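PDB 2FM8: surface presentation of antigens protein spaK from Salmonella typhimurium, which acts as a class 1B type III secretion chaperone, storing invasion effectors such as SipA and SopE in a secretion-competent state for delivery into host cells. Local coordinates for residues A[40-54]-A[115-127]. Sequence-based numbering, arbitrary orientation.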
# COMPACT_ATOMS: atom_id res chain seq x y z
N LEU A 40 9.37 -5.05 23.97
CA LEU A 40 9.00 -4.23 22.84
C LEU A 40 10.22 -3.85 22.01
O LEU A 40 11.36 -3.84 22.51
CB LEU A 40 8.32 -2.95 23.31
CG LEU A 40 6.96 -3.12 23.97
CD1 LEU A 40 6.51 -1.79 24.57
CD2 LEU A 40 5.94 -3.63 22.96
N PRO A 41 9.99 -3.49 20.75
CA PRO A 41 11.09 -2.96 19.97
C PRO A 41 11.72 -1.74 20.65
O PRO A 41 11.02 -0.99 21.33
CB PRO A 41 10.41 -2.55 18.66
CG PRO A 41 9.16 -3.38 18.60
CD PRO A 41 8.72 -3.49 20.00
N SER A 42 13.02 -1.58 20.48
CA SER A 42 13.71 -0.41 20.96
C SER A 42 13.22 0.92 20.31
O SER A 42 12.86 0.98 19.14
CB SER A 42 15.22 -0.59 20.79
OG SER A 42 15.64 -1.77 21.46
N ILE A 43 13.19 1.97 21.13
CA ILE A 43 12.87 3.32 20.69
C ILE A 43 14.17 4.09 20.38
O ILE A 43 15.10 4.15 21.22
CB ILE A 43 12.04 4.02 21.75
CG1 ILE A 43 10.74 3.24 21.97
CG2 ILE A 43 11.82 5.51 21.38
CD1 ILE A 43 9.85 3.78 23.10
N CYS A 44 14.23 4.66 19.18
CA CYS A 44 15.35 5.48 18.74
C CYS A 44 14.93 6.93 18.73
O CYS A 44 13.81 7.28 18.35
CB CYS A 44 15.83 5.08 17.35
SG CYS A 44 16.31 3.34 17.19
N ILE A 45 15.86 7.78 19.17
CA ILE A 45 15.68 9.21 19.15
C ILE A 45 16.83 9.84 18.39
O ILE A 45 18.00 9.58 18.68
CB ILE A 45 15.63 9.80 20.55
CG1 ILE A 45 14.58 9.06 21.39
CG2 ILE A 45 15.33 11.32 20.44
CD1 ILE A 45 14.88 8.97 22.80
N SER A 46 16.50 10.66 17.40
CA SER A 46 17.54 11.35 16.66
C SER A 46 17.18 12.72 16.14
O SER A 46 16.02 13.00 15.87
CB SER A 46 17.98 10.51 15.47
OG SER A 46 19.31 10.90 15.20
N VAL A 47 18.21 13.56 16.02
CA VAL A 47 18.13 14.88 15.39
C VAL A 47 18.66 14.80 13.97
O VAL A 47 19.79 14.37 13.71
CB VAL A 47 18.91 15.93 16.18
CG1 VAL A 47 18.75 17.32 15.54
CG2 VAL A 47 18.43 15.95 17.62
N LYS A 48 17.84 15.24 13.04
CA LYS A 48 18.15 15.13 11.65
C LYS A 48 17.87 16.50 11.09
O LYS A 48 16.72 16.90 10.97
CB LYS A 48 17.29 14.05 11.00
CG LYS A 48 17.87 13.43 9.73
CD LYS A 48 17.01 12.21 9.31
CE LYS A 48 17.31 11.74 7.87
NZ LYS A 48 16.03 11.37 7.12
N ASP A 49 18.95 17.24 10.84
CA ASP A 49 18.91 18.63 10.38
C ASP A 49 17.76 19.42 11.00
O ASP A 49 16.76 19.79 10.33
CB ASP A 49 18.94 18.70 8.83
CG ASP A 49 20.35 19.06 8.28
OD1 ASP A 49 21.22 19.57 9.06
OD2 ASP A 49 20.58 18.85 7.06
N ASP A 50 17.92 19.64 12.31
CA ASP A 50 16.98 20.42 13.13
C ASP A 50 15.55 19.83 13.27
O ASP A 50 14.65 20.53 13.73
CB ASP A 50 16.92 21.86 12.63
CG ASP A 50 18.27 22.56 12.70
OD1 ASP A 50 18.99 22.36 13.71
OD2 ASP A 50 18.62 23.30 11.74
N ASP A 51 15.35 18.57 12.88
CA ASP A 51 14.11 17.85 13.16
C ASP A 51 14.44 16.79 14.21
O ASP A 51 15.42 16.08 14.07
CB ASP A 51 13.60 17.12 11.92
CG ASP A 51 13.18 18.06 10.79
OD1 ASP A 51 12.50 19.06 11.06
OD2 ASP A 51 13.50 17.76 9.63
N VAL A 52 13.63 16.70 15.25
CA VAL A 52 13.73 15.60 16.19
C VAL A 52 12.76 14.47 15.82
O VAL A 52 11.55 14.67 15.74
CB VAL A 52 13.50 16.06 17.62
CG1 VAL A 52 13.56 14.88 18.56
CG2 VAL A 52 14.58 17.08 17.99
N TRP A 53 13.32 13.28 15.61
CA TRP A 53 12.54 12.10 15.31
C TRP A 53 12.59 11.05 16.43
O TRP A 53 13.66 10.75 16.98
CB TRP A 53 13.09 11.45 14.04
CG TRP A 53 12.85 12.19 12.77
CD1 TRP A 53 13.66 13.11 12.21
CD2 TRP A 53 11.75 12.02 11.86
NE1 TRP A 53 13.15 13.54 11.04
CE2 TRP A 53 11.97 12.89 10.79
CE3 TRP A 53 10.61 11.21 11.85
CZ2 TRP A 53 11.08 12.99 9.71
CZ3 TRP A 53 9.71 11.32 10.78
CH2 TRP A 53 9.96 12.19 9.72
N ILE A 54 11.44 10.47 16.72
CA ILE A 54 11.35 9.27 17.57
C ILE A 54 10.85 8.17 16.66
O ILE A 54 9.87 8.37 15.93
CB ILE A 54 10.37 9.48 18.75
CG1 ILE A 54 10.80 10.65 19.63
CG2 ILE A 54 10.23 8.21 19.62
CD1 ILE A 54 9.65 11.12 20.56
N PHE A 115 8.83 16.79 26.72
CA PHE A 115 9.41 15.71 25.94
C PHE A 115 9.01 14.33 26.49
O PHE A 115 8.85 13.40 25.73
CB PHE A 115 10.92 15.85 25.78
CG PHE A 115 11.49 14.98 24.68
CD1 PHE A 115 11.03 15.11 23.38
CD2 PHE A 115 12.46 14.01 24.96
CE1 PHE A 115 11.53 14.31 22.36
CE2 PHE A 115 12.97 13.21 23.96
CZ PHE A 115 12.50 13.34 22.65
N SER A 116 8.88 14.24 27.81
CA SER A 116 8.39 13.03 28.48
C SER A 116 7.00 12.66 28.00
O SER A 116 6.73 11.50 27.81
CB SER A 116 8.39 13.21 30.00
OG SER A 116 8.16 11.98 30.69
N THR A 117 6.14 13.65 27.79
CA THR A 117 4.81 13.40 27.23
C THR A 117 4.91 12.74 25.85
O THR A 117 4.18 11.78 25.55
CB THR A 117 3.99 14.70 27.15
OG1 THR A 117 3.71 15.15 28.50
CG2 THR A 117 2.69 14.51 26.37
N ALA A 118 5.81 13.27 25.02
CA ALA A 118 6.04 12.69 23.71
C ALA A 118 6.61 11.27 23.79
O ALA A 118 6.17 10.40 23.05
CB ALA A 118 7.00 13.58 22.89
N LEU A 119 7.60 11.04 24.66
CA LEU A 119 8.21 9.71 24.74
C LEU A 119 7.26 8.64 25.29
O LEU A 119 7.26 7.50 24.81
CB LEU A 119 9.47 9.70 25.62
CG LEU A 119 10.77 10.27 25.06
CD1 LEU A 119 11.89 10.23 26.17
CD2 LEU A 119 11.22 9.54 23.85
N ASN A 120 6.49 8.99 26.32
CA ASN A 120 5.55 8.05 26.91
C ASN A 120 4.38 7.80 25.97
O ASN A 120 3.87 6.67 25.89
CB ASN A 120 5.07 8.59 28.25
CG ASN A 120 6.12 8.43 29.35
OD1 ASN A 120 6.39 7.31 29.80
ND2 ASN A 120 6.71 9.53 29.76
N GLY A 121 3.97 8.84 25.26
CA GLY A 121 2.94 8.71 24.25
C GLY A 121 3.39 7.79 23.12
O GLY A 121 2.64 6.92 22.68
N PHE A 122 4.62 7.97 22.67
CA PHE A 122 5.21 7.09 21.68
C PHE A 122 5.25 5.66 22.18
O PHE A 122 4.90 4.75 21.46
CB PHE A 122 6.59 7.53 21.22
CG PHE A 122 7.08 6.79 20.01
CD1 PHE A 122 6.86 7.29 18.74
CD2 PHE A 122 7.73 5.57 20.13
CE1 PHE A 122 7.27 6.58 17.60
CE2 PHE A 122 8.16 4.87 19.01
CZ PHE A 122 7.92 5.38 17.75
N TYR A 123 5.69 5.46 23.41
CA TYR A 123 5.63 4.12 24.02
C TYR A 123 4.24 3.47 23.91
O TYR A 123 4.12 2.29 23.54
CB TYR A 123 6.07 4.21 25.50
CG TYR A 123 6.14 2.88 26.20
CD1 TYR A 123 7.30 2.11 26.18
CD2 TYR A 123 5.03 2.37 26.86
CE1 TYR A 123 7.35 0.88 26.81
CE2 TYR A 123 5.08 1.11 27.51
CZ TYR A 123 6.25 0.38 27.47
OH TYR A 123 6.31 -0.85 28.11
N ASN A 124 3.20 4.22 24.29
CA ASN A 124 1.85 3.73 24.20
C ASN A 124 1.51 3.27 22.76
O ASN A 124 0.98 2.17 22.53
CB ASN A 124 0.86 4.85 24.55
CG ASN A 124 0.69 5.07 26.02
OD1 ASN A 124 1.08 4.27 26.86
ND2 ASN A 124 0.06 6.19 26.35
N TYR A 125 1.83 4.10 21.78
CA TYR A 125 1.55 3.72 20.39
C TYR A 125 2.41 2.59 19.92
O TYR A 125 1.97 1.76 19.14
CB TYR A 125 1.72 4.89 19.43
CG TYR A 125 0.70 5.97 19.60
CD1 TYR A 125 -0.63 5.80 19.19
CD2 TYR A 125 1.07 7.18 20.13
CE1 TYR A 125 -1.55 6.87 19.32
CE2 TYR A 125 0.18 8.21 20.29
CZ TYR A 125 -1.10 8.06 19.91
OH TYR A 125 -1.90 9.18 20.11
N LEU A 126 3.65 2.54 20.36
CA LEU A 126 4.49 1.40 20.03
C LEU A 126 3.86 0.07 20.49
O LEU A 126 3.88 -0.89 19.75
CB LEU A 126 5.91 1.55 20.61
CG LEU A 126 6.82 0.33 20.39
CD1 LEU A 126 7.09 0.11 18.89
CD2 LEU A 126 8.12 0.48 21.10
N GLU A 127 3.32 0.03 21.71
CA GLU A 127 2.61 -1.15 22.18
C GLU A 127 1.47 -1.53 21.26
O GLU A 127 1.33 -2.68 20.86
CB GLU A 127 2.03 -0.94 23.59
CG GLU A 127 2.82 -1.58 24.63
CD GLU A 127 2.28 -1.40 26.05
OE1 GLU A 127 2.17 -2.43 26.74
OE2 GLU A 127 1.99 -0.26 26.47
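Ile54 lays its CG2 methyl over one face of the Phe122 ring, 3.5 Å from the centroid and 14° off the ring normal, a CH-pi contact, while Ile43 CD1 meets the same ring at its edge. Phe115 takes Ile45 CG2 at its edge, with CZ 4.1 Å from that methyl; on the Tyr123 ring Ile43 CD1 is again an edge neighbour. These contacts seat the helix 112-132 against the antiparallel sheet in the alpha+beta fold of class I type III secretion chaperones. In the hairpin of strands 43-48 and 51-57, closed by a type I' turn from Lys48 to Asp51, the axis of 43-48 makes 142° with that of 115-127; the returning strand runs more nearly along the helix. Chi1 of Ile54 (-60°) splits its branches: CG2 goes to Phe122, and the extended CG1-CD1 arm reaches Phe115 and Leu119 CD2, 4.0 Å from CD1. Leu119 CD2 also touches Ile45 CD1, so one methyl bridges both strands. Leu119 and Tyr123 additionally pack on the chain of another protein. Just ahead of strand 43-48, Leu40 crosses Tyr123 at about a right angle, its CD1 3.6 Å from Tyr123 CE1, and Leu126 CD2 lies 3.3 Å from the carbonyl oxygen, O, of Pro41.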